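Local coordinates for protein short chain dehydrogenase (Leptospira borgpetersenii serovar Hardjo-bovis, PDB 6UH2) that binds NAD+ in a Rossmann-type fold and, as a member of the short-chain dehydrogenase/reductase family, probably oxidises or reduces substrates at a CH-OH group, at residues B[20-25]-B[46-51]; B[90-95]-B[139-144]; B[52-57]-B[64-69]; B[13-18]-B[42-47]. All blocks are in the same frame, centred on the assembly; numbering follows the deposited sequence.

Contact 1 (B[20-25]-B[46-51]). With NAD (nicotinamide-adenine-dinucleotide), chain D.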
# COMPACT_ATOMS: atom_id res chain seq x y z
N ASP B 20 -1.79 -14.80 -16.75
CA ASP B 20 -2.98 -14.81 -17.59
C ASP B 20 -3.64 -13.44 -17.65
O ASP B 20 -4.80 -13.33 -18.06
CB ASP B 20 -3.98 -15.88 -17.10
CG ASP B 20 -4.62 -15.53 -15.75
OD1 ASP B 20 -4.14 -14.61 -15.06
OD2 ASP B 20 -5.62 -16.18 -15.38
N LYS B 21 -2.92 -12.40 -17.26
CA LYS B 21 -3.48 -11.06 -17.17
C LYS B 21 -3.02 -10.21 -18.35
O LYS B 21 -1.90 -10.35 -18.85
CB LYS B 21 -3.09 -10.39 -15.84
CG LYS B 21 -3.69 -11.05 -14.60
CD LYS B 21 -5.21 -11.12 -14.73
CE LYS B 21 -5.90 -11.67 -13.50
NZ LYS B 21 -5.23 -12.87 -13.00
N LEU B 22 -3.91 -9.33 -18.78
CA LEU B 22 -3.63 -8.35 -19.82
C LEU B 22 -3.71 -6.96 -19.19
O LEU B 22 -4.74 -6.60 -18.63
CB LEU B 22 -4.61 -8.49 -20.98
CG LEU B 22 -4.47 -7.43 -22.09
CD1 LEU B 22 -3.07 -7.45 -22.66
CD2 LEU B 22 -5.47 -7.70 -23.20
N VAL B 23 -2.61 -6.21 -19.25
CA VAL B 23 -2.50 -4.92 -18.59
C VAL B 23 -2.49 -3.83 -19.66
O VAL B 23 -1.64 -3.84 -20.56
CB VAL B 23 -1.22 -4.83 -17.73
CG1 VAL B 23 -1.17 -3.49 -16.98
CG2 VAL B 23 -1.14 -6.02 -16.77
N LEU B 24 -3.41 -2.89 -19.54
CA LEU B 24 -3.47 -1.70 -20.39
C LEU B 24 -2.91 -0.52 -19.60
O LEU B 24 -3.48 -0.13 -18.58
CB LEU B 24 -4.92 -1.43 -20.81
CG LEU B 24 -5.20 -0.26 -21.73
CD1 LEU B 24 -4.46 -0.48 -23.02
CD2 LEU B 24 -6.73 -0.11 -22.00
N ILE B 25 -1.80 0.06 -20.08
CA ILE B 25 -1.11 1.13 -19.36
C ILE B 25 -1.04 2.35 -20.27
O ILE B 25 -0.38 2.32 -21.31
CB ILE B 25 0.31 0.72 -18.94
CG1 ILE B 25 0.33 -0.71 -18.38
CG2 ILE B 25 0.87 1.72 -17.94
CD1 ILE B 25 1.72 -1.22 -18.00
N ARG B 46 0.67 -10.01 -20.37
CA ARG B 46 0.61 -9.31 -21.66
C ARG B 46 0.35 -7.85 -21.36
O ARG B 46 -0.41 -7.52 -20.45
CB ARG B 46 -0.48 -9.89 -22.56
CG ARG B 46 -0.18 -11.34 -23.06
CD ARG B 46 -1.42 -11.98 -23.70
NE ARG B 46 -2.36 -12.43 -22.68
CZ ARG B 46 -3.69 -12.41 -22.81
NH1 ARG B 46 -4.24 -11.94 -23.92
NH2 ARG B 46 -4.46 -12.85 -21.82
N VAL B 47 1.01 -6.96 -22.11
CA VAL B 47 0.97 -5.53 -21.82
C VAL B 47 0.64 -4.77 -23.09
O VAL B 47 1.25 -5.01 -24.14
CB VAL B 47 2.30 -5.01 -21.24
CG1 VAL B 47 2.19 -3.50 -20.98
CG2 VAL B 47 2.64 -5.77 -19.96
N ILE B 48 -0.33 -3.86 -23.01
CA ILE B 48 -0.63 -2.92 -24.07
C ILE B 48 -0.29 -1.53 -23.55
O ILE B 48 -0.82 -1.09 -22.52
CB ILE B 48 -2.09 -3.00 -24.53
CG1 ILE B 48 -2.39 -4.38 -25.12
CG2 ILE B 48 -2.39 -1.90 -25.55
CD1 ILE B 48 -3.85 -4.63 -25.43
N CYS B 49 0.59 -0.83 -24.25
CA CYS B 49 0.94 0.54 -23.91
C CYS B 49 0.20 1.49 -24.84
O CYS B 49 0.30 1.36 -26.07
CB CYS B 49 2.45 0.76 -24.02
SG CYS B 49 2.90 2.51 -23.99
N LEU B 50 -0.57 2.43 -24.27
CA LEU B 50 -1.21 3.51 -25.02
C LEU B 50 -0.45 4.80 -24.74
O LEU B 50 -0.44 5.28 -23.60
CB LEU B 50 -2.68 3.70 -24.64
CG LEU B 50 -3.72 2.60 -24.80
CD1 LEU B 50 -5.10 3.19 -24.53
CD2 LEU B 50 -3.66 2.01 -26.19
N ASP B 51 0.15 5.38 -25.78
CA ASP B 51 1.03 6.53 -25.60
C ASP B 51 1.24 7.14 -26.97
O ASP B 51 1.35 6.39 -27.95
CB ASP B 51 2.37 6.06 -24.98
CG ASP B 51 3.17 7.20 -24.34
OD1 ASP B 51 3.42 8.23 -25.02
OD2 ASP B 51 3.59 7.04 -23.18
PA NAD D . 6.85 11.02 -18.09
O1A NAD D . 6.75 12.50 -18.55
O2A NAD D . 8.20 10.30 -18.13
O5B NAD D . 5.76 10.09 -18.89
C5B NAD D . 4.43 10.48 -19.14
C4B NAD D . 4.03 9.67 -20.34
O4B NAD D . 2.63 10.05 -20.59
C3B NAD D . 4.83 10.00 -21.61
O3B NAD D . 5.27 8.79 -22.27
C2B NAD D . 3.80 10.71 -22.49
O2B NAD D . 4.04 10.50 -23.89
C1B NAD D . 2.46 10.13 -21.98
N9A NAD D . 1.40 11.03 -22.43
C8A NAD D . 1.41 12.42 -22.47
N7A NAD D . 0.31 12.89 -23.00
C5A NAD D . -0.45 11.77 -23.33
C6A NAD D . -1.69 11.61 -23.94
N6A NAD D . -2.45 12.66 -24.33
N1A NAD D . -2.15 10.36 -24.11
C2A NAD D . -1.42 9.31 -23.73
N3A NAD D . -0.22 9.37 -23.16
C4A NAD D . 0.23 10.62 -22.98
O3 NAD D . 6.23 10.87 -16.61
PN NAD D . 6.59 9.92 -15.35
O1N NAD D . 7.57 10.64 -14.38
O2N NAD D . 6.81 8.51 -15.89
O5D NAD D . 5.09 10.07 -14.62
C5D NAD D . 4.15 9.03 -14.77
C4D NAD D . 2.99 9.35 -13.83
O4D NAD D . 3.46 9.57 -12.44
C3D NAD D . 2.34 10.68 -14.21
O3D NAD D . 0.94 10.65 -13.94
C2D NAD D . 2.96 11.74 -13.25
O2D NAD D . 2.11 12.84 -12.99
C1D NAD D . 3.12 10.85 -11.98
N1N NAD D . 4.21 11.30 -11.05
C2N NAD D . 5.49 11.44 -11.48
C3N NAD D . 6.45 11.85 -10.59
C7N NAD D . 7.85 12.01 -11.07
O7N NAD D . 8.66 12.55 -10.33
N7N NAD D . 8.17 11.54 -12.30
C4N NAD D . 6.08 12.11 -9.26
C5N NAD D . 4.79 11.96 -8.86
C6N NAD D . 3.84 11.54 -9.78
O HOH W 1 -1.68 -12.83 -20.15
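Val23 and Ile48 sit in the middle of the backbone pairing of two adjacent parallel strands, 22-25 and 46-51, whose axes run 18° apart. Five N-H...O=C bonds cross alternately between the two segments, the first from the residue just before the strand: Arg46 N to Lys21 O, Val23 N to Arg46 O, Ile48 N to Val23 O (2.8 Å), Ile25 N to Ile48 O and Leu50 N to Ile25 O. Apolar contacts are formed on both faces. On one, Leu24 CD1 touches both Ile48 CG2 and Leu50 CG, 3.6 Å from each. Leu22 crosses Arg46 at about a right angle, its CD1 3.6 Å from Arg46 CB. On the other face, Ile25 CD1 rests 3.8 Å from Val47 CG1. At the Lys21 end a water donates to Lys21 O and accepts from Arg46 NE at 2.7 Å, in the plane of the guanidinium. Beyond Leu50, Asp51 receives both adenosine ribose hydroxyls of NAD: O2B on OD1 and O3B on OD2, each at 2.6 Å. Ser29 N also binds OD2, which would help fix the carboxylate. With helix 31-42 between the strands, this is the first beta-alpha-beta unit of a Rossmann fold, with an acidic residue near the C-terminal end of the second strand, characteristic of NAD binding.

Contact 2 (B[90-95]-B[139-144])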
# COMPACT_ATOMS: atom_id res chain seq x y z
N ILE B 90 -9.41 -7.96 -24.00
CA ILE B 90 -10.09 -7.26 -22.93
C ILE B 90 -9.14 -7.17 -21.74
O ILE B 90 -8.75 -8.21 -21.18
CB ILE B 90 -11.40 -7.95 -22.55
CG1 ILE B 90 -12.32 -8.01 -23.77
CG2 ILE B 90 -12.07 -7.22 -21.38
CD1 ILE B 90 -13.69 -8.60 -23.48
N PRO B 91 -8.72 -5.98 -21.33
CA PRO B 91 -7.76 -5.88 -20.24
C PRO B 91 -8.33 -6.41 -18.93
O PRO B 91 -9.53 -6.35 -18.69
CB PRO B 91 -7.49 -4.37 -20.14
CG PRO B 91 -7.97 -3.79 -21.47
CD PRO B 91 -9.10 -4.67 -21.89
N ASP B 92 -7.44 -6.94 -18.09
CA ASP B 92 -7.78 -7.28 -16.72
C ASP B 92 -7.44 -6.16 -15.76
O ASP B 92 -8.04 -6.07 -14.68
CB ASP B 92 -7.05 -8.54 -16.29
CG ASP B 92 -7.34 -9.71 -17.18
OD1 ASP B 92 -8.41 -10.32 -17.02
OD2 ASP B 92 -6.54 -9.98 -18.09
N ILE B 93 -6.48 -5.32 -16.13
CA ILE B 93 -5.90 -4.28 -15.29
C ILE B 93 -5.76 -3.05 -16.17
O ILE B 93 -5.21 -3.15 -17.27
CB ILE B 93 -4.53 -4.71 -14.73
CG1 ILE B 93 -4.67 -5.96 -13.85
CG2 ILE B 93 -3.89 -3.57 -13.94
CD1 ILE B 93 -3.34 -6.67 -13.61
N LEU B 94 -6.28 -1.92 -15.70
CA LEU B 94 -6.09 -0.61 -16.34
C LEU B 94 -5.20 0.24 -15.44
O LEU B 94 -5.53 0.47 -14.28
CB LEU B 94 -7.43 0.11 -16.56
CG LEU B 94 -7.30 1.60 -16.91
CD1 LEU B 94 -6.63 1.78 -18.28
CD2 LEU B 94 -8.64 2.34 -16.89
N ILE B 95 -4.08 0.72 -15.99
CA ILE B 95 -3.18 1.60 -15.25
C ILE B 95 -3.18 2.96 -15.94
O ILE B 95 -2.65 3.11 -17.05
CB ILE B 95 -1.76 1.03 -15.15
CG1 ILE B 95 -1.79 -0.37 -14.54
CG2 ILE B 95 -0.86 1.97 -14.32
CD1 ILE B 95 -0.43 -0.93 -14.22
N LYS B 139 -19.12 -7.41 -19.96
CA LYS B 139 -18.56 -8.76 -20.02
C LYS B 139 -18.58 -9.48 -18.69
O LYS B 139 -18.23 -10.67 -18.64
CB LYS B 139 -17.12 -8.71 -20.55
CG LYS B 139 -16.97 -8.11 -21.95
CD LYS B 139 -17.43 -9.10 -23.02
CE LYS B 139 -17.31 -8.50 -24.41
NZ LYS B 139 -17.55 -9.51 -25.48
N GLY B 140 -18.96 -8.81 -17.60
CA GLY B 140 -18.87 -9.40 -16.28
C GLY B 140 -17.45 -9.64 -15.80
O GLY B 140 -17.21 -10.59 -15.05
N LYS B 141 -16.50 -8.80 -16.21
CA LYS B 141 -15.10 -8.99 -15.83
C LYS B 141 -14.80 -8.21 -14.55
O LYS B 141 -15.12 -7.02 -14.44
CB LYS B 141 -14.16 -8.54 -16.95
CG LYS B 141 -12.68 -8.72 -16.59
CD LYS B 141 -11.77 -8.68 -17.81
CE LYS B 141 -11.84 -9.95 -18.61
NZ LYS B 141 -10.57 -10.75 -18.55
N LYS B 142 -14.15 -8.89 -13.60
CA LYS B 142 -13.82 -8.26 -12.31
C LYS B 142 -12.48 -7.53 -12.40
O LYS B 142 -11.51 -7.87 -11.73
CB LYS B 142 -13.81 -9.31 -11.21
N GLY B 143 -12.45 -6.49 -13.23
CA GLY B 143 -11.21 -5.78 -13.52
C GLY B 143 -10.71 -4.97 -12.34
O GLY B 143 -11.39 -4.77 -11.33
N ILE B 144 -9.46 -4.48 -12.48
CA ILE B 144 -8.82 -3.61 -11.48
C ILE B 144 -8.27 -2.37 -12.18
O ILE B 144 -7.57 -2.48 -13.19
CB ILE B 144 -7.68 -4.33 -10.73
CG1 ILE B 144 -8.20 -5.59 -10.03
CG2 ILE B 144 -7.00 -3.39 -9.71
CD1 ILE B 144 -7.07 -6.47 -9.50
O HOH W 2 -7.96 -10.86 -20.12
O HOH W 3 -9.34 -8.77 -13.04
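Asp92 and Lys141 meet through their charged ends, the two side chains lying obliquely to each other. Lys141 NZ approaches Asp92 OD1 at 2.7 Å from above the carboxylate plane, 38° out of it, in a salt bridge. The lysine starts extended, with CG anti to the backbone N (chi1 -180°) and chi2 near anti (163°), which brings CD 3.3 Å from Pro91 O; bends at the third and fourth torsions then place CE and NZ beside the acid. A water reinforces the pair: it accepts from Lys141 NZ and donates to Asp92 OD2 and to Ile90 O, tying both carboxylate oxygens into one polar cluster.

Ile90 supplies the apolar half with two different branches. Its CG2 lies 3.9 Å from Lys141 CD, while CD1 reaches the aliphatic part of Lys139, 3.7 Å from CG, the two chains crossing at about a right angle. Beyond the side chains the backbones begin a parallel pairing, with Ile144 N bonded to Asp92 O at 3.1 Å and Leu94 N to Ile144 O at 2.9 Å.

Residues 140-143, with an inverse gamma turn centred on Lys142, lead from the end of helix 111-139 into strand 144-148, beside strand 93-96. Trp136 of that helix donates its indole N-H to Pro91 O, and Asp92 OD2 accepts from Leu22 N of strand 22-26.

Contact 3 (B[52-57]-B[64-69]); sequences PEQPSV and FEWIQA. With NAD (nicotinamide-adenine-dinucleotide), chain D.
Trp66 presents one face of its indole to the backbone and ring carbons of Gln54 and Pro55. Gln54 CA stands over the six-membered ring, 3.8 Å from its centroid and 17° off the normal, while Pro55 CD covers the five-membered ring at 3.8 Å and 15°. These are two CH-pi contacts side by side on the same face, each displaced toward the rim of the indole as a whole. The Gln54 side chain crosses the indole at about a right angle and touches it through CB and CG alone, with CB 3.8 Å from CH2 of Trp66; its amide end leads away. The backbone N of Gln68 lies over the rim of the opposite face, and Pro52 O comes up at the edge, in plane. Two residues earlier in the strand, the Phe64 ring meets Pro55 CG at its edge, 3.8 Å from CZ.

Near the cofactor, Pro52 CD packs 3.2 Å from N3A of the NAD adenine, and Glu53 CG lies 3.6 Å from the ribose O2B. Trp66 NE1 bonded to Asp51 O holds the indole, and Glu53 O bonded to Ser29 OG holds the loop. The two segments therefore meet through weak CH-pi and apolar contacts, and the directional bonds that fix their positions are made to residues outside the pair.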
# COMPACT_ATOMS: atom_id res chain seq x y z
N PRO B 52 1.24 8.47 -27.11
CA PRO B 52 1.60 9.05 -28.42
C PRO B 52 3.05 8.83 -28.79
O PRO B 52 3.39 8.88 -29.98
CB PRO B 52 1.28 10.55 -28.26
CG PRO B 52 1.32 10.78 -26.81
CD PRO B 52 0.81 9.51 -26.17
N GLU B 53 3.91 8.58 -27.81
CA GLU B 53 5.34 8.40 -28.02
C GLU B 53 5.68 6.92 -28.03
O GLU B 53 5.16 6.13 -27.24
CB GLU B 53 6.15 9.10 -26.92
CG GLU B 53 5.96 10.60 -26.88
CD GLU B 53 6.29 11.25 -28.20
OE1 GLU B 53 5.51 12.11 -28.67
OE2 GLU B 53 7.33 10.88 -28.79
N GLN B 54 6.57 6.56 -28.93
CA GLN B 54 7.03 5.19 -29.04
C GLN B 54 7.90 4.84 -27.83
O GLN B 54 8.65 5.69 -27.35
CB GLN B 54 7.82 5.02 -30.33
CG GLN B 54 8.28 3.62 -30.62
CD GLN B 54 9.17 3.56 -31.83
OE1 GLN B 54 9.54 4.60 -32.39
NE2 GLN B 54 9.53 2.35 -32.26
N PRO B 55 7.80 3.61 -27.32
CA PRO B 55 8.74 3.17 -26.29
C PRO B 55 10.18 3.33 -26.75
O PRO B 55 10.50 3.15 -27.93
CB PRO B 55 8.38 1.69 -26.10
CG PRO B 55 6.95 1.62 -26.48
CD PRO B 55 6.77 2.60 -27.60
N SER B 56 11.06 3.72 -25.82
CA SER B 56 12.47 3.92 -26.11
C SER B 56 13.26 2.62 -26.07
O SER B 56 14.43 2.61 -26.48
CB SER B 56 13.08 4.91 -25.12
OG SER B 56 12.87 6.24 -25.55
N VAL B 57 12.66 1.55 -25.60
CA VAL B 57 13.28 0.24 -25.51
C VAL B 57 12.52 -0.71 -26.42
O VAL B 57 11.29 -0.64 -26.51
CB VAL B 57 13.27 -0.28 -24.06
CG1 VAL B 57 13.81 -1.70 -23.98
CG2 VAL B 57 14.06 0.67 -23.16
N PHE B 64 4.00 -7.99 -25.82
CA PHE B 64 3.93 -6.54 -25.71
C PHE B 64 3.37 -5.93 -26.99
O PHE B 64 3.72 -6.36 -28.09
CB PHE B 64 5.29 -5.90 -25.44
CG PHE B 64 5.26 -4.40 -25.44
CD1 PHE B 64 4.75 -3.71 -24.36
CD2 PHE B 64 5.71 -3.68 -26.54
CE1 PHE B 64 4.70 -2.32 -24.35
CE2 PHE B 64 5.67 -2.29 -26.54
CZ PHE B 64 5.16 -1.61 -25.45
N GLU B 65 2.52 -4.92 -26.85
CA GLU B 65 1.98 -4.17 -27.97
C GLU B 65 1.92 -2.69 -27.62
O GLU B 65 1.43 -2.32 -26.55
CB GLU B 65 0.58 -4.68 -28.33
CG GLU B 65 -0.15 -3.86 -29.36
CD GLU B 65 -1.47 -4.48 -29.78
OE1 GLU B 65 -1.84 -5.54 -29.23
OE2 GLU B 65 -2.14 -3.92 -30.67
N TRP B 66 2.43 -1.84 -28.52
CA TRP B 66 2.29 -0.39 -28.39
C TRP B 66 1.21 0.09 -29.35
O TRP B 66 1.22 -0.24 -30.54
CB TRP B 66 3.60 0.34 -28.70
CG TRP B 66 3.43 1.86 -28.84
CD1 TRP B 66 2.89 2.73 -27.92
CD2 TRP B 66 3.82 2.66 -29.96
NE1 TRP B 66 2.90 4.02 -28.42
CE2 TRP B 66 3.48 4.00 -29.66
CE3 TRP B 66 4.42 2.37 -31.19
CZ2 TRP B 66 3.72 5.05 -30.55
CZ3 TRP B 66 4.66 3.42 -32.07
CH2 TRP B 66 4.31 4.74 -31.75
N ILE B 67 0.27 0.87 -28.82
CA ILE B 67 -0.74 1.53 -29.65
C ILE B 67 -0.50 3.02 -29.56
O ILE B 67 -0.61 3.62 -28.48
CB ILE B 67 -2.16 1.15 -29.21
CG1 ILE B 67 -2.35 -0.37 -29.32
CG2 ILE B 67 -3.18 1.90 -30.05
CD1 ILE B 67 -3.64 -0.87 -28.71
N GLN B 68 -0.17 3.64 -30.69
CA GLN B 68 -0.01 5.09 -30.72
C GLN B 68 -1.38 5.73 -30.52
O GLN B 68 -2.28 5.59 -31.36
CB GLN B 68 0.62 5.50 -32.05
CG GLN B 68 0.82 7.00 -32.22
CD GLN B 68 1.40 7.34 -33.59
OE1 GLN B 68 2.01 6.49 -34.23
NE2 GLN B 68 1.20 8.57 -34.04
N ALA B 69 -1.56 6.45 -29.41
CA ALA B 69 -2.88 6.92 -29.05
C ALA B 69 -2.78 8.15 -28.16
O ALA B 69 -1.82 8.34 -27.42
CB ALA B 69 -3.68 5.84 -28.31
PA NAD D . 6.85 11.02 -18.09
O1A NAD D . 6.75 12.50 -18.55
O2A NAD D . 8.20 10.30 -18.13
O5B NAD D . 5.76 10.09 -18.89
C5B NAD D . 4.43 10.48 -19.14
C4B NAD D . 4.03 9.67 -20.34
O4B NAD D . 2.63 10.05 -20.59
C3B NAD D . 4.83 10.00 -21.61
O3B NAD D . 5.27 8.79 -22.27
C2B NAD D . 3.80 10.71 -22.49
O2B NAD D . 4.04 10.50 -23.89
C1B NAD D . 2.46 10.13 -21.98
N9A NAD D . 1.40 11.03 -22.43
C8A NAD D . 1.41 12.42 -22.47
N7A NAD D . 0.31 12.89 -23.00
C5A NAD D . -0.45 11.77 -23.33
C6A NAD D . -1.69 11.61 -23.94
N6A NAD D . -2.45 12.66 -24.33
N1A NAD D . -2.15 10.36 -24.11
C2A NAD D . -1.42 9.31 -23.73
N3A NAD D . -0.22 9.37 -23.16
C4A NAD D . 0.23 10.62 -22.98
O3 NAD D . 6.23 10.87 -16.61
PN NAD D . 6.59 9.92 -15.35
O1N NAD D . 7.57 10.64 -14.38
O2N NAD D . 6.81 8.51 -15.89
O5D NAD D . 5.09 10.07 -14.62
C5D NAD D . 4.15 9.03 -14.77
C4D NAD D . 2.99 9.35 -13.83
O4D NAD D . 3.46 9.57 -12.44
C3D NAD D . 2.34 10.68 -14.21
O3D NAD D . 0.94 10.65 -13.94
C2D NAD D . 2.96 11.74 -13.25
O2D NAD D . 2.11 12.84 -12.99
C1D NAD D . 3.12 10.85 -11.98
N1N NAD D . 4.21 11.30 -11.05
C2N NAD D . 5.49 11.44 -11.48
C3N NAD D . 6.45 11.85 -10.59
C7N NAD D . 7.85 12.01 -11.07
O7N NAD D . 8.66 12.55 -10.33
N7N NAD D . 8.17 11.54 -12.30
C4N NAD D . 6.08 12.11 -9.26
C5N NAD D . 4.79 11.96 -8.86
C6N NAD D . 3.84 11.54 -9.78

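Contact 4 (B[13-18]-B[42-47])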
# COMPACT_ATOMS: atom_id res chain seq x y z
N ASN B 13 4.56 -15.76 -6.64
CA ASN B 13 3.19 -15.32 -6.40
C ASN B 13 2.71 -14.40 -7.52
O ASN B 13 1.57 -14.51 -7.97
CB ASN B 13 3.08 -14.60 -5.05
CG ASN B 13 3.21 -15.56 -3.88
OD1 ASN B 13 4.32 -15.99 -3.54
ND2 ASN B 13 2.09 -15.88 -3.24
N PHE B 14 3.60 -13.53 -8.02
CA PHE B 14 3.22 -12.57 -9.05
C PHE B 14 3.25 -13.18 -10.45
O PHE B 14 2.39 -12.87 -11.28
CB PHE B 14 4.12 -11.34 -8.98
CG PHE B 14 3.87 -10.50 -7.76
CD1 PHE B 14 2.58 -10.33 -7.28
CD2 PHE B 14 4.92 -9.90 -7.08
CE1 PHE B 14 2.35 -9.57 -6.14
CE2 PHE B 14 4.69 -9.14 -5.95
CZ PHE B 14 3.40 -8.97 -5.48
N SER B 15 4.24 -14.03 -10.74
CA SER B 15 4.23 -14.74 -12.02
C SER B 15 2.98 -15.63 -12.14
O SER B 15 2.29 -15.61 -13.17
CB SER B 15 5.50 -15.56 -12.17
OG SER B 15 5.79 -15.77 -13.54
N ASP B 16 2.69 -16.42 -11.10
CA ASP B 16 1.47 -17.23 -11.11
C ASP B 16 0.23 -16.36 -11.23
O ASP B 16 -0.76 -16.77 -11.84
CB ASP B 16 1.36 -18.08 -9.84
CG ASP B 16 2.47 -19.10 -9.71
OD1 ASP B 16 3.09 -19.43 -10.74
OD2 ASP B 16 2.71 -19.56 -8.58
N GLU B 17 0.27 -15.17 -10.64
CA GLU B 17 -0.88 -14.27 -10.62
C GLU B 17 -1.09 -13.55 -11.95
O GLU B 17 -2.22 -13.43 -12.43
CB GLU B 17 -0.69 -13.24 -9.51
CG GLU B 17 -1.75 -12.19 -9.45
CD GLU B 17 -2.66 -12.39 -8.27
OE1 GLU B 17 -2.24 -13.08 -7.32
OE2 GLU B 17 -3.78 -11.85 -8.31
N PHE B 18 -0.02 -13.06 -12.54
CA PHE B 18 -0.13 -12.17 -13.69
C PHE B 18 0.01 -12.86 -15.04
O PHE B 18 -0.18 -12.20 -16.07
CB PHE B 18 0.92 -11.06 -13.57
CG PHE B 18 0.64 -10.07 -12.46
CD1 PHE B 18 -0.61 -9.47 -12.34
CD2 PHE B 18 1.62 -9.75 -11.54
CE1 PHE B 18 -0.87 -8.55 -11.32
CE2 PHE B 18 1.37 -8.83 -10.52
CZ PHE B 18 0.13 -8.23 -10.41
N SER B 42 7.99 -9.12 -17.25
CA SER B 42 8.87 -10.10 -16.64
C SER B 42 8.12 -11.12 -15.79
O SER B 42 8.65 -12.21 -15.55
CB SER B 42 9.95 -9.41 -15.81
OG SER B 42 9.41 -8.99 -14.57
N VAL B 43 6.89 -10.81 -15.36
CA VAL B 43 6.06 -11.77 -14.64
C VAL B 43 5.00 -12.36 -15.56
O VAL B 43 3.92 -12.75 -15.11
CB VAL B 43 5.44 -11.14 -13.38
CG1 VAL B 43 6.55 -10.78 -12.38
CG2 VAL B 43 4.60 -9.90 -13.73
N SER B 44 5.30 -12.41 -16.86
CA SER B 44 4.56 -13.14 -17.90
C SER B 44 3.23 -12.50 -18.29
O SER B 44 2.45 -13.13 -19.02
CB SER B 44 4.32 -14.61 -17.51
OG SER B 44 5.55 -15.28 -17.37
N ALA B 45 2.94 -11.28 -17.84
CA ALA B 45 1.72 -10.62 -18.28
C ALA B 45 1.83 -10.21 -19.75
O ALA B 45 2.92 -10.13 -20.31
CB ALA B 45 1.44 -9.38 -17.42
N ARG B 46 0.67 -10.01 -20.37
CA ARG B 46 0.61 -9.31 -21.66
C ARG B 46 0.35 -7.85 -21.36
O ARG B 46 -0.41 -7.52 -20.45
CB ARG B 46 -0.48 -9.89 -22.56
CG ARG B 46 -0.18 -11.34 -23.06
CD ARG B 46 -1.42 -11.98 -23.70
NE ARG B 46 -2.36 -12.43 -22.68
CZ ARG B 46 -3.69 -12.41 -22.81
NH1 ARG B 46 -4.24 -11.94 -23.92
NH2 ARG B 46 -4.46 -12.85 -21.82
N VAL B 47 1.01 -6.96 -22.11
CA VAL B 47 0.97 -5.53 -21.82
C VAL B 47 0.64 -4.77 -23.09
O VAL B 47 1.25 -5.01 -24.14
CB VAL B 47 2.30 -5.01 -21.24
CG1 VAL B 47 2.19 -3.50 -20.98
CG2 VAL B 47 2.64 -5.77 -19.96
O HOH W 4 7.41 -14.81 -15.75
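This is an apolar contact between the last turns of helix 12-18 and the loop that connects helix 31-42 to strand 46-51, with one bridging water at its edge. Val43 provides the greater part of it. Its CG2, the branch set between the backbone N and the carbonyl carbon, lies 3.7 Å from Phe18 CD2, approaching the ring obliquely, and the two side chains run side by side, pointing the same way. The other branch, CG1, sits 4.2 Å from Phe14 CB. At the end of the helix, Phe18 O receives a C-H contact from Ala45 CA at 3.3 Å. Phe18 CB and Ala45 CB meet at 4.2 Å.

Ser15 OG and Ser44 OG are 3.9 Å apart and share a water, which also donates to Ser42 O at 2.9 Å. Ser44, with positive phi, is the C' residue of a Schellman motif that ends helix 31-42.

Around the contact, Phe18 meets Tyr40 of helix 31-42 edge-to-face, and Phe14 does likewise with Phe238 of helix 231-240. Phe14 also packs on Leu244 of the second subunit, so helix 12-18 touches helix 31-42, helix 231-240 and the partner chain.

Contacts 1, 2 and 3 run across one parallel sheet: strand 22-26 in contact 1 pairs with strand 93-96 of contact 2 (Leu22 O to Asp92 N 2.8 Å) and strand 46-51 with strand 64-68 of contact 3 (Cys49 O to Ile67 N 2.8 Å). The centres of contacts 2 and 3 are about 21 Å apart, with contact 1 about 11 Å from each. Contacts 1 and 3 both touch the adenosine half of NAD, through Asp51 in contact 1 and through Pro52, Glu53 and Ala69 in contact 3. Contact 4 shares Arg46 and Val47 with contact 1 and reaches contact 2 through Phe18 CE1 and Ile93 CD1, 3.9 Å apart, but lies away from the cofactor.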